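Local coordinates for p-47 protein (Clostridium botulinum E1 str. 'BoNT E Beluga', PDB 5WIX) that is of unknown function but folds like bactericidal/permeability-increasing protein, with TULIP-type architecture, which suggests a possible role in binding lipids or other apolar ligands, at residues A[238-243]-A[272-277]; A[250-255]-A[391-396]; A[283-288]-A[385-390]; A[299-304]-A[315-320]; A[311-316]-A[333-338]. All coordinates share one frame; numbering follows the deposited sequence.

Contact 1: A[238-243]-A[272-277]; sequences ISEKLF and DTTGII
The carboxylate of E240 reaches across T274 to the backbone of G275. CG stands anti to the backbone N (chi1 157°) and the chain runs extended beyond it. OE1 then accepts from G275 N at 3.0 Å through its anti lone pair, the one turned away from OE2, with an N-H...O angle of 155°. E240 and T274 pass each other obliquely, and the methyl CG2 of T274 lies 3.1 Å from E240 OE1. Next to this bond the two backbones meet: K241 N donates to T273 O at 2.9 Å, approaching from above the carbonyl plane. E240 CB leans on that oxygen as well, while S239 CB and T273 CB touch at 4.1 Å. The lysine chain of K241 brushes past T273 but ends elsewhere, in a salt bridge with E245. Two N-H groups of the first turn are met, K241 N by T273 O and L242 N, weakly and at 3.4 Å, by S239 OG. The arrangement is that of a helix N terminus, here helix 240-252, with S239 at the N-cap position and only a weak capping bond, joined to the loop entering strand 275-279.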
# COMPACT_ATOMS: atom_id res chain seq x y z
N ILE A 238 2.27 2.49 0.83
CA ILE A 238 2.71 3.20 -0.39
C ILE A 238 4.19 3.59 -0.31
O ILE A 238 4.63 4.18 0.69
CB ILE A 238 1.88 4.46 -0.62
CG1 ILE A 238 0.46 4.10 -1.04
CG2 ILE A 238 2.51 5.31 -1.69
CD1 ILE A 238 -0.57 5.13 -0.59
N SER A 239 4.95 3.23 -1.35
CA SER A 239 6.37 3.57 -1.44
C SER A 239 6.58 5.08 -1.34
O SER A 239 5.67 5.86 -1.63
CB SER A 239 6.95 3.07 -2.76
OG SER A 239 6.59 3.95 -3.83
N GLU A 240 7.79 5.50 -0.96
CA GLU A 240 8.06 6.93 -0.85
C GLU A 240 7.79 7.67 -2.16
O GLU A 240 7.13 8.71 -2.16
CB GLU A 240 9.50 7.18 -0.40
CG GLU A 240 10.02 8.57 -0.81
CD GLU A 240 11.27 8.99 -0.04
OE1 GLU A 240 12.31 9.23 -0.69
OE2 GLU A 240 11.20 9.10 1.20
N LYS A 241 8.28 7.13 -3.27
CA LYS A 241 8.14 7.79 -4.56
C LYS A 241 6.68 8.08 -4.85
O LYS A 241 6.29 9.25 -4.96
CB LYS A 241 8.75 6.95 -5.69
CG LYS A 241 8.69 7.61 -7.08
CD LYS A 241 9.46 6.82 -8.15
CE LYS A 241 8.52 6.12 -9.14
NZ LYS A 241 7.37 6.99 -9.59
N LEU A 242 5.86 7.04 -4.94
CA LEU A 242 4.43 7.23 -5.25
C LEU A 242 3.78 8.28 -4.36
O LEU A 242 2.90 9.05 -4.80
CB LEU A 242 3.69 5.91 -5.12
CG LEU A 242 4.11 4.86 -6.16
CD1 LEU A 242 3.25 3.64 -6.02
CD2 LEU A 242 3.99 5.42 -7.57
N PHE A 243 4.22 8.32 -3.11
CA PHE A 243 3.73 9.33 -2.18
C PHE A 243 4.13 10.74 -2.63
O PHE A 243 3.28 11.63 -2.72
CB PHE A 243 4.28 9.08 -0.79
CG PHE A 243 4.17 10.26 0.12
CD1 PHE A 243 2.96 10.61 0.70
CD2 PHE A 243 5.30 11.01 0.44
CE1 PHE A 243 2.86 11.69 1.57
CE2 PHE A 243 5.21 12.10 1.31
CZ PHE A 243 3.99 12.44 1.87
N ASP A 272 14.47 3.15 -6.84
CA ASP A 272 13.26 2.86 -7.60
C ASP A 272 12.05 3.05 -6.71
O ASP A 272 10.91 2.87 -7.15
CB ASP A 272 13.27 1.45 -8.17
CG ASP A 272 14.47 1.19 -9.06
OD1 ASP A 272 14.52 1.80 -10.15
OD2 ASP A 272 15.34 0.38 -8.68
N THR A 273 12.28 3.42 -5.45
CA THR A 273 11.20 3.72 -4.49
C THR A 273 11.48 4.99 -3.66
O THR A 273 10.62 5.44 -2.91
CB THR A 273 10.98 2.56 -3.53
OG1 THR A 273 12.22 2.26 -2.88
CG2 THR A 273 10.48 1.33 -4.28
N THR A 274 12.68 5.54 -3.80
CA THR A 274 13.07 6.76 -3.11
C THR A 274 13.06 7.92 -4.10
O THR A 274 13.59 7.78 -5.21
CB THR A 274 14.47 6.60 -2.48
OG1 THR A 274 14.47 5.44 -1.65
CG2 THR A 274 14.84 7.79 -1.63
N GLY A 275 12.47 9.05 -3.72
CA GLY A 275 12.32 10.16 -4.66
C GLY A 275 12.33 11.58 -4.10
O GLY A 275 11.78 11.84 -3.02
N ILE A 276 12.94 12.50 -4.86
CA ILE A 276 13.00 13.92 -4.50
C ILE A 276 12.18 14.83 -5.44
O ILE A 276 12.14 14.62 -6.65
CB ILE A 276 14.46 14.41 -4.49
CG1 ILE A 276 15.21 13.79 -3.32
CG2 ILE A 276 14.55 15.93 -4.38
CD1 ILE A 276 16.56 14.41 -3.06
N ILE A 277 11.53 15.84 -4.87
CA ILE A 277 10.83 16.83 -5.67
C ILE A 277 11.76 17.99 -6.08
O ILE A 277 12.17 18.79 -5.23
CB ILE A 277 9.65 17.42 -4.91
CG1 ILE A 277 8.61 16.33 -4.62
CG2 ILE A 277 9.03 18.55 -5.73
CD1 ILE A 277 7.35 16.81 -3.86

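Contact 2: A[250-255]-A[391-396]; sequences PKLSSN and LAFELA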
# COMPACT_ATOMS: atom_id res chain seq x y z
N PRO A 250 0.89 16.94 -6.08
CA PRO A 250 -0.37 17.50 -6.60
C PRO A 250 -0.91 18.63 -5.77
O PRO A 250 -1.37 19.63 -6.34
CB PRO A 250 -1.32 16.31 -6.55
CG PRO A 250 -0.43 15.11 -6.69
CD PRO A 250 0.84 15.47 -5.97
N LYS A 251 -0.83 18.52 -4.45
CA LYS A 251 -1.31 19.61 -3.60
C LYS A 251 -0.36 20.82 -3.66
O LYS A 251 -0.76 21.91 -4.06
CB LYS A 251 -1.50 19.16 -2.16
CG LYS A 251 -2.10 20.23 -1.26
CD LYS A 251 -3.43 20.76 -1.79
CE LYS A 251 -3.92 21.95 -0.97
NZ LYS A 251 -5.02 22.71 -1.64
N LEU A 252 0.88 20.59 -3.26
CA LEU A 252 1.96 21.58 -3.24
C LEU A 252 2.00 22.39 -4.51
O LEU A 252 1.96 23.62 -4.49
CB LEU A 252 3.31 20.87 -3.06
CG LEU A 252 4.62 21.65 -3.14
CD1 LEU A 252 4.83 22.42 -1.85
CD2 LEU A 252 5.81 20.74 -3.40
N SER A 253 2.05 21.68 -5.63
CA SER A 253 2.25 22.31 -6.92
C SER A 253 1.06 23.19 -7.38
O SER A 253 1.10 23.80 -8.45
CB SER A 253 2.53 21.23 -7.95
OG SER A 253 1.33 20.59 -8.31
N SER A 254 0.02 23.25 -6.57
CA SER A 254 -1.16 24.06 -6.83
C SER A 254 -1.39 24.95 -5.64
O SER A 254 -2.51 25.42 -5.41
CB SER A 254 -2.40 23.19 -7.07
OG SER A 254 -3.03 22.86 -5.83
N ASN A 255 -0.35 25.13 -4.84
CA ASN A 255 -0.49 25.97 -3.66
C ASN A 255 0.33 27.24 -3.79
O ASN A 255 0.58 27.93 -2.79
CB ASN A 255 -0.06 25.22 -2.40
CG ASN A 255 -0.90 25.61 -1.20
OD1 ASN A 255 -2.13 25.74 -1.31
ND2 ASN A 255 -0.23 25.82 -0.04
N LEU A 391 3.97 26.19 1.90
CA LEU A 391 4.37 24.86 2.33
C LEU A 391 3.51 24.29 3.45
O LEU A 391 3.84 23.25 4.01
CB LEU A 391 5.82 24.89 2.80
CG LEU A 391 6.78 25.35 1.72
CD1 LEU A 391 8.22 25.20 2.21
CD2 LEU A 391 6.55 24.57 0.44
N ALA A 392 2.42 24.98 3.82
CA ALA A 392 1.62 24.55 4.95
C ALA A 392 0.17 24.39 4.57
O ALA A 392 -0.65 25.29 4.75
CB ALA A 392 1.74 25.51 6.11
N PHE A 393 -0.15 23.20 4.09
CA PHE A 393 -1.44 22.88 3.52
C PHE A 393 -1.99 21.56 4.06
O PHE A 393 -1.41 20.95 4.96
CB PHE A 393 -1.31 22.82 2.00
CG PHE A 393 -0.10 22.08 1.55
CD1 PHE A 393 -0.12 20.68 1.45
CD2 PHE A 393 1.08 22.77 1.27
CE1 PHE A 393 1.02 19.97 1.04
CE2 PHE A 393 2.22 22.08 0.86
CZ PHE A 393 2.19 20.66 0.75
N GLU A 394 -3.10 21.11 3.47
CA GLU A 394 -3.78 19.87 3.83
C GLU A 394 -4.17 19.12 2.56
O GLU A 394 -4.81 19.71 1.69
CB GLU A 394 -5.03 20.15 4.70
CG GLU A 394 -6.09 19.03 4.72
CD GLU A 394 -7.26 19.29 5.67
OE1 GLU A 394 -7.07 19.28 6.92
OE2 GLU A 394 -8.39 19.47 5.17
N LEU A 395 -3.81 17.84 2.44
CA LEU A 395 -4.13 17.06 1.24
C LEU A 395 -5.65 16.86 1.13
O LEU A 395 -6.38 17.08 2.10
CB LEU A 395 -3.42 15.72 1.23
CG LEU A 395 -1.91 15.59 1.49
CD1 LEU A 395 -1.51 14.08 1.33
CD2 LEU A 395 -1.05 16.49 0.61
N ALA A 396 -6.13 16.47 -0.04
CA ALA A 396 -7.58 16.44 -0.22
C ALA A 396 -8.09 15.08 -0.69
O ALA A 396 -9.30 14.91 -0.95
CB ALA A 396 -8.01 17.52 -1.21
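The C-terminal end of helix 240-252 and the type I turn that follows, L252 to N255, pack K251, L252 and N255 on F393, in the extended chain that leaves helix 370-390. F393 CG sits between the backbone N and the carbonyl carbon (chi1 44°), and the ring beyond it is met by all three. L252 N lies over one ring face, 4.2 Å above the plane and displaced toward the rim. K251 slides past the phenyl group in the opposite direction, with K251 CG 3.4 Å from F393 CD1 and K251 CE 3.6 Å from E394 O. At the end of the turn, N255 ND2 comes obliquely to within 3.6 Å of F393 CD2, amide and ring planes 74° apart; this amide is held by a hydrogen bond to S390 O. L252 CD1 touches F393 CE2 at 3.8 Å and L391 CD2 at 3.6 Å, the two leucines lying side by side and pointing the same way. K251 O accepts from both S254 N and S254 OG, and N255 N closes the turn on L252 O. F393 and L395 bond through their backbones to strand 348-363. This is a helix C terminus followed by a beta turn, seated on a chain bordering the curved sheet.

Contact 3: A[283-288]-A[385-390]; sequences LNWYGI and KSFRDS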
# COMPACT_ATOMS: atom_id res chain seq x y z
N LEU A 283 9.78 28.87 -11.43
CA LEU A 283 8.46 28.98 -10.84
C LEU A 283 8.04 30.44 -10.72
O LEU A 283 8.69 31.22 -10.00
CB LEU A 283 8.43 28.30 -9.46
CG LEU A 283 9.18 26.97 -9.40
CD1 LEU A 283 9.21 26.42 -7.96
CD2 LEU A 283 8.55 25.96 -10.35
N ASN A 284 6.97 30.83 -11.40
CA ASN A 284 6.55 32.23 -11.35
C ASN A 284 5.57 32.50 -10.21
O ASN A 284 4.37 32.17 -10.30
CB ASN A 284 5.96 32.66 -12.69
CG ASN A 284 6.92 32.41 -13.85
OD1 ASN A 284 8.08 32.84 -13.82
ND2 ASN A 284 6.44 31.70 -14.86
N TRP A 285 6.08 33.08 -9.13
CA TRP A 285 5.23 33.34 -7.98
C TRP A 285 4.12 34.31 -8.33
O TRP A 285 4.21 35.09 -9.29
CB TRP A 285 6.04 33.90 -6.83
CG TRP A 285 5.41 33.68 -5.52
CD1 TRP A 285 4.69 34.57 -4.78
CD2 TRP A 285 5.42 32.46 -4.77
NE1 TRP A 285 4.26 33.99 -3.61
CE2 TRP A 285 4.69 32.69 -3.58
CE3 TRP A 285 5.97 31.20 -4.99
CZ2 TRP A 285 4.51 31.71 -2.62
CZ3 TRP A 285 5.78 30.22 -4.04
CH2 TRP A 285 5.05 30.49 -2.87
N TYR A 286 3.06 34.27 -7.54
CA TYR A 286 1.97 35.21 -7.72
C TYR A 286 2.34 36.59 -7.16
O TYR A 286 3.31 36.74 -6.43
CB TYR A 286 0.69 34.66 -7.08
CG TYR A 286 0.73 34.53 -5.58
CD1 TYR A 286 0.39 35.60 -4.76
CD2 TYR A 286 1.09 33.33 -4.97
CE1 TYR A 286 0.41 35.48 -3.38
CE2 TYR A 286 1.11 33.19 -3.58
CZ TYR A 286 0.76 34.27 -2.79
OH TYR A 286 0.79 34.16 -1.41
N GLY A 287 1.55 37.61 -7.51
CA GLY A 287 1.90 38.96 -7.12
C GLY A 287 1.65 39.32 -5.66
O GLY A 287 0.54 39.14 -5.15
N ILE A 288 2.69 39.88 -5.00
CA ILE A 288 2.61 40.41 -3.63
C ILE A 288 2.68 41.94 -3.58
O ILE A 288 3.66 42.51 -4.05
CB ILE A 288 3.79 39.91 -2.76
CG1 ILE A 288 3.86 38.39 -2.75
CG2 ILE A 288 3.67 40.44 -1.35
CD1 ILE A 288 5.26 37.89 -2.46
N LYS A 385 8.21 34.95 3.24
CA LYS A 385 7.04 34.55 4.01
C LYS A 385 6.05 33.87 3.09
O LYS A 385 5.59 32.78 3.38
CB LYS A 385 6.43 35.77 4.72
CG LYS A 385 7.39 36.34 5.78
CD LYS A 385 6.81 37.51 6.59
CE LYS A 385 7.79 37.96 7.69
NZ LYS A 385 7.24 39.09 8.50
N SER A 386 5.79 34.49 1.95
CA SER A 386 4.86 33.93 0.99
C SER A 386 5.20 32.48 0.67
O SER A 386 4.31 31.65 0.61
CB SER A 386 4.83 34.75 -0.30
OG SER A 386 3.52 34.72 -0.87
N PHE A 387 6.49 32.21 0.49
CA PHE A 387 6.99 30.88 0.14
C PHE A 387 6.66 29.84 1.22
O PHE A 387 5.88 28.90 1.01
CB PHE A 387 8.50 30.90 -0.06
CG PHE A 387 8.95 31.72 -1.23
CD1 PHE A 387 8.06 32.11 -2.21
CD2 PHE A 387 10.29 32.08 -1.34
CE1 PHE A 387 8.49 32.86 -3.29
CE2 PHE A 387 10.73 32.83 -2.42
CZ PHE A 387 9.84 33.22 -3.39
N ARG A 388 7.31 30.03 2.36
CA ARG A 388 7.01 29.27 3.56
C ARG A 388 5.52 29.02 3.74
O ARG A 388 5.09 27.88 3.86
CB ARG A 388 7.56 29.99 4.79
CG ARG A 388 7.06 29.40 6.08
CD ARG A 388 7.69 30.05 7.27
NE ARG A 388 7.20 31.41 7.42
CZ ARG A 388 7.79 32.33 8.18
NH1 ARG A 388 8.90 32.03 8.84
NH2 ARG A 388 7.26 33.55 8.25
N ASP A 389 4.73 30.08 3.71
CA ASP A 389 3.29 29.97 3.92
C ASP A 389 2.65 28.91 2.99
O ASP A 389 1.66 28.27 3.37
CB ASP A 389 2.62 31.35 3.72
CG ASP A 389 2.75 32.26 4.94
OD1 ASP A 389 3.75 32.15 5.70
OD2 ASP A 389 1.84 33.10 5.14
N SER A 390 3.24 28.72 1.81
CA SER A 390 2.64 27.86 0.79
C SER A 390 2.98 26.41 1.05
O SER A 390 2.39 25.52 0.44
CB SER A 390 3.12 28.23 -0.61
OG SER A 390 4.46 27.77 -0.80
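W285 meets S386 and F387 on the last turns of helix 370-390, the long helix of this TULIP-type domain. Its NE1 donates to S386 OG at 2.9 Å, the oxygen tilted 17° from the indole plane. F387 turns a ring edge toward the indole face in a T-shaped pair: the centroid of the phenyl ring lies 4.5 Å from that of the six-membered ring, the planes stand 72° apart, and F387 CE1 comes to 3.4 Å from W285 CD2. Against the opposite indole face lies Y286, with CD2 3.5 Å above the plane and offset toward the rim; Y286 OH is 2.8 Å from S386 OG. I288 adds CD1 against S386 CB at 3.8 Å. One step outward, P297 and I299 of strand 293-307 pack on the tryptophan, and M256 touches W285 and S390. I299, L332 and M334 pack on F387, so the phenyl ring lies between its helix and the sheet. At the indole edge sits S390 OG, in the ring plane near CH2; S390 OG donates to F387 O at 2.6 Å, in the carbonyl plane and on a lone pair, and S390 N bonds the same oxygen.

Contact 4: A[299-304]-A[315-320]; sequences INDFSM and RLSGIV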
# COMPACT_ATOMS: atom_id res chain seq x y z
N ILE A 299 11.18 31.81 -7.97
CA ILE A 299 12.08 30.79 -7.46
C ILE A 299 12.76 30.08 -8.63
O ILE A 299 12.09 29.61 -9.55
CB ILE A 299 11.35 29.76 -6.58
CG1 ILE A 299 10.65 30.46 -5.41
CG2 ILE A 299 12.34 28.78 -6.03
CD1 ILE A 299 9.18 30.09 -5.24
N ASN A 300 14.09 29.97 -8.58
CA ASN A 300 14.85 29.45 -9.71
C ASN A 300 15.26 27.99 -9.63
O ASN A 300 15.33 27.32 -10.67
CB ASN A 300 16.09 30.30 -9.90
CG ASN A 300 15.81 31.54 -10.69
OD1 ASN A 300 15.07 31.49 -11.68
ND2 ASN A 300 16.36 32.66 -10.25
N ASP A 301 15.57 27.51 -8.42
CA ASP A 301 15.69 26.07 -8.16
C ASP A 301 15.00 25.70 -6.84
O ASP A 301 15.06 26.44 -5.85
CB ASP A 301 17.15 25.61 -8.16
CG ASP A 301 18.04 26.45 -7.27
OD1 ASP A 301 17.59 26.89 -6.19
OD2 ASP A 301 19.21 26.66 -7.65
N PHE A 302 14.32 24.56 -6.85
CA PHE A 302 13.44 24.19 -5.75
C PHE A 302 13.63 22.73 -5.45
O PHE A 302 13.73 21.91 -6.36
CB PHE A 302 12.00 24.47 -6.11
CG PHE A 302 11.00 24.06 -5.07
CD1 PHE A 302 10.45 25.01 -4.21
CD2 PHE A 302 10.56 22.76 -4.99
CE1 PHE A 302 9.50 24.65 -3.28
CE2 PHE A 302 9.61 22.39 -4.06
CZ PHE A 302 9.08 23.34 -3.21
N SER A 303 13.66 22.40 -4.16
CA SER A 303 13.87 21.02 -3.76
C SER A 303 13.09 20.69 -2.48
O SER A 303 13.11 21.45 -1.51
CB SER A 303 15.35 20.74 -3.55
OG SER A 303 15.56 20.25 -2.24
N MET A 304 12.39 19.57 -2.52
CA MET A 304 11.70 19.04 -1.35
C MET A 304 11.99 17.54 -1.25
O MET A 304 11.49 16.77 -2.07
CB MET A 304 10.20 19.30 -1.44
CG MET A 304 9.44 19.21 -0.12
SD MET A 304 7.65 19.52 -0.27
CE MET A 304 7.30 20.46 1.22
N ARG A 315 14.07 23.34 0.25
CA ARG A 315 15.29 24.10 -0.02
C ARG A 315 15.17 24.78 -1.38
O ARG A 315 15.46 24.18 -2.41
CB ARG A 315 16.50 23.18 0.00
CG ARG A 315 17.72 23.76 0.66
CD ARG A 315 18.92 22.82 0.54
NE ARG A 315 18.64 21.49 1.09
CZ ARG A 315 19.15 20.36 0.62
NH1 ARG A 315 19.97 20.38 -0.44
NH2 ARG A 315 18.85 19.19 1.19
N LEU A 316 14.72 26.04 -1.37
CA LEU A 316 14.54 26.82 -2.60
C LEU A 316 15.41 28.07 -2.65
O LEU A 316 15.86 28.59 -1.63
CB LEU A 316 13.08 27.23 -2.77
CG LEU A 316 12.40 27.94 -1.59
CD1 LEU A 316 12.74 29.44 -1.52
CD2 LEU A 316 10.88 27.72 -1.63
N SER A 317 15.60 28.58 -3.86
CA SER A 317 16.25 29.87 -4.03
C SER A 317 15.82 30.56 -5.32
O SER A 317 15.50 29.91 -6.32
CB SER A 317 17.76 29.72 -4.00
OG SER A 317 18.23 29.34 -5.28
N GLY A 318 15.82 31.88 -5.29
CA GLY A 318 15.38 32.69 -6.41
C GLY A 318 15.47 34.16 -6.07
O GLY A 318 16.10 34.54 -5.08
N ILE A 319 14.84 35.00 -6.88
CA ILE A 319 14.95 36.44 -6.73
C ILE A 319 13.61 37.15 -6.88
O ILE A 319 12.62 36.54 -7.28
CB ILE A 319 15.92 37.03 -7.75
CG1 ILE A 319 15.74 36.33 -9.10
CG2 ILE A 319 17.36 36.88 -7.27
CD1 ILE A 319 14.79 37.03 -10.02
N VAL A 320 13.60 38.43 -6.54
CA VAL A 320 12.44 39.27 -6.79
C VAL A 320 12.88 40.64 -7.31
O VAL A 320 13.59 41.38 -6.62
CB VAL A 320 11.58 39.44 -5.52
CG1 VAL A 320 12.44 39.71 -4.31
CG2 VAL A 320 10.57 40.55 -5.73
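N300 and D301 both turn their backbone N-H toward one acceptor, S317 O. N300 N reaches S317 O at 2.7 Å, in the carbonyl plane and on a lone pair; D301 N follows at 3.2 Å, also in plane. In return S317 N donates to D301 O at 3.0 Å, nearly along the C=O axis. Farther on, R315 N bonds S303 O at 2.8 Å, while the reverse bond from S303 N to R315 O is weak. The doubled donor at S317 O is a classic beta bulge, placed in the hairpin of strands 293-307 and 311-322 where the first of them turns a corner at D301; beyond it the short strands run antiparallel at 170°. A polar side-chain bond lies beside the bulge: S317 OG donates to D301 OD1 at 2.7 Å, on the syn side and 32° out of the carboxylate plane. Apolar contacts gather round L316, whose side chain projects on the same face as F302. L316 CB takes I299 CG2 and F302 CD1, each at 3.7 Å, and L316 CD2 touches F302 CE1 and CD1. F387 of helix 370-390 touches I299 and L316, and F265 meets F302 edge-to-face.

Contact 5: A[311-316]-A[333-338]; sequences KLKTRL and NMECIT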
# COMPACT_ATOMS: atom_id res chain seq x y z
N LYS A 311 9.05 14.21 8.27
CA LYS A 311 9.20 15.64 7.96
C LYS A 311 9.68 15.91 6.51
O LYS A 311 10.43 15.11 5.92
CB LYS A 311 10.17 16.30 8.97
CG LYS A 311 9.83 16.10 10.47
CD LYS A 311 10.98 16.58 11.38
CE LYS A 311 10.90 16.02 12.80
NZ LYS A 311 10.96 14.51 12.88
N LEU A 312 9.26 17.04 5.94
CA LEU A 312 9.75 17.50 4.64
C LEU A 312 10.73 18.66 4.78
O LEU A 312 10.45 19.65 5.47
CB LEU A 312 8.58 17.92 3.74
CG LEU A 312 7.57 16.82 3.46
CD1 LEU A 312 6.25 17.47 3.21
CD2 LEU A 312 7.96 16.01 2.24
N LYS A 313 11.90 18.52 4.16
CA LYS A 313 12.93 19.55 4.14
C LYS A 313 12.85 20.28 2.81
O LYS A 313 13.10 19.69 1.76
CB LYS A 313 14.33 18.94 4.33
CG LYS A 313 15.51 19.94 4.29
CD LYS A 313 16.57 19.61 5.37
CE LYS A 313 17.76 18.83 4.83
NZ LYS A 313 18.71 18.39 5.91
N THR A 314 12.47 21.55 2.85
CA THR A 314 12.37 22.31 1.62
C THR A 314 13.53 23.28 1.47
O THR A 314 13.95 23.93 2.43
CB THR A 314 11.06 23.05 1.56
OG1 THR A 314 10.01 22.15 1.99
CG2 THR A 314 10.82 23.52 0.15
N ARG A 315 14.07 23.34 0.25
CA ARG A 315 15.29 24.10 -0.02
C ARG A 315 15.17 24.78 -1.38
O ARG A 315 15.46 24.18 -2.41
CB ARG A 315 16.50 23.18 0.00
CG ARG A 315 17.72 23.76 0.66
CD ARG A 315 18.92 22.82 0.54
NE ARG A 315 18.64 21.49 1.09
CZ ARG A 315 19.15 20.36 0.62
NH1 ARG A 315 19.97 20.38 -0.44
NH2 ARG A 315 18.85 19.19 1.19
N LEU A 316 14.72 26.04 -1.37
CA LEU A 316 14.54 26.82 -2.60
C LEU A 316 15.41 28.07 -2.65
O LEU A 316 15.86 28.59 -1.63
CB LEU A 316 13.08 27.23 -2.77
CG LEU A 316 12.40 27.94 -1.59
CD1 LEU A 316 12.74 29.44 -1.52
CD2 LEU A 316 10.88 27.72 -1.63
N ASN A 333 16.90 33.21 -0.36
CA ASN A 333 17.22 31.82 0.00
C ASN A 333 16.43 31.34 1.23
O ASN A 333 16.47 31.98 2.28
CB ASN A 333 18.71 31.65 0.29
CG ASN A 333 19.58 31.85 -0.95
OD1 ASN A 333 20.10 30.88 -1.51
ND2 ASN A 333 19.75 33.11 -1.36
N MET A 334 15.74 30.20 1.11
CA MET A 334 15.06 29.61 2.26
C MET A 334 15.35 28.12 2.46
O MET A 334 15.47 27.37 1.50
CB MET A 334 13.54 29.80 2.14
CG MET A 334 12.77 29.38 3.36
SD MET A 334 11.06 29.95 3.36
CE MET A 334 10.47 28.90 2.04
N GLU A 335 15.49 27.71 3.72
CA GLU A 335 15.34 26.29 4.09
C GLU A 335 14.23 26.18 5.12
O GLU A 335 14.22 26.92 6.11
CB GLU A 335 16.64 25.69 4.63
CG GLU A 335 16.50 24.19 4.95
CD GLU A 335 17.71 23.57 5.64
OE1 GLU A 335 18.20 22.51 5.18
OE2 GLU A 335 18.16 24.12 6.67
N CYS A 336 13.30 25.27 4.90
CA CYS A 336 12.09 25.21 5.72
C CYS A 336 11.54 23.80 5.87
O CYS A 336 11.04 23.20 4.91
CB CYS A 336 11.01 26.12 5.12
SG CYS A 336 9.44 26.09 6.03
N ILE A 337 11.62 23.31 7.10
CA ILE A 337 11.13 21.99 7.48
C ILE A 337 9.63 21.98 7.77
O ILE A 337 9.15 22.74 8.62
CB ILE A 337 11.86 21.51 8.71
CG1 ILE A 337 13.36 21.80 8.58
CG2 ILE A 337 11.57 20.04 8.96
CD1 ILE A 337 14.04 21.04 7.49
N THR A 338 8.88 21.14 7.06
CA THR A 338 7.47 20.96 7.38
C THR A 338 7.25 19.53 7.87
O THR A 338 8.08 18.66 7.60
CB THR A 338 6.57 21.23 6.19
OG1 THR A 338 6.95 20.36 5.11
CG2 THR A 338 6.73 22.64 5.74
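L316 and M334 meet on the closely packed face of an antiparallel hairpin, strands 311-322 and 328-343, whose short segments run at 165°. Their side chains cross: L316 CD1 touches M334 CB at 3.8 Å, and the methionine, bent at its last torsion (chi3 69°), brings M334 CE to 3.9 Å from L316 CD2. At the other end of the same face T338 OG1 lies against L312 CB and CD1. F387 and R388 of helix 370-390, and L391, pack on this face, which is thus the helix side of the TULIP-type sheet. Three hydrogen-bonded pairs hold the backbones: L312 with T338, T314 with C336 and L316 with M334. The bond from L312 N to T338 O is short, 2.6 Å, and those of the L316 and M334 pair are longer. T314 OG1 adds a weak bond to C336 O. The other face is looser and more polar, although I337 itself is buried. K313 lies side by side with I337, K313 CD to I337 CD1 3.6 Å, and then crosses E335. K313 NZ and E335 OE1 stay 4.2 Å apart, beyond a salt bridge; E335 OE1 lies oblique to the R315 guanidinium, also 4.2 Å from R315 NE.

From the N terminus, segment 238-243 opens contact 1 at the start of helix 240-252; segment 272-277 closes it after 28 residues. Contact 2 opens inside that loop, at the end of the same helix, and closes only at 391-396, so the two cross. Contact 3 spans 283-288 to 385-390 and is nested in contact 2. Within it lie the two hairpin contacts in succession, 4 and 5, which share R315 and L316 on strand 311-322. The hairpins join neighbouring strands of the curved sheet; contacts 2 and 3 return the end of helix 370-390 and its exit chain to earlier elements, with N255 and S390 joining them. Contact 1 meets contact 4 at a probable hydrogen bond between I277 and M304, on neighbouring strands.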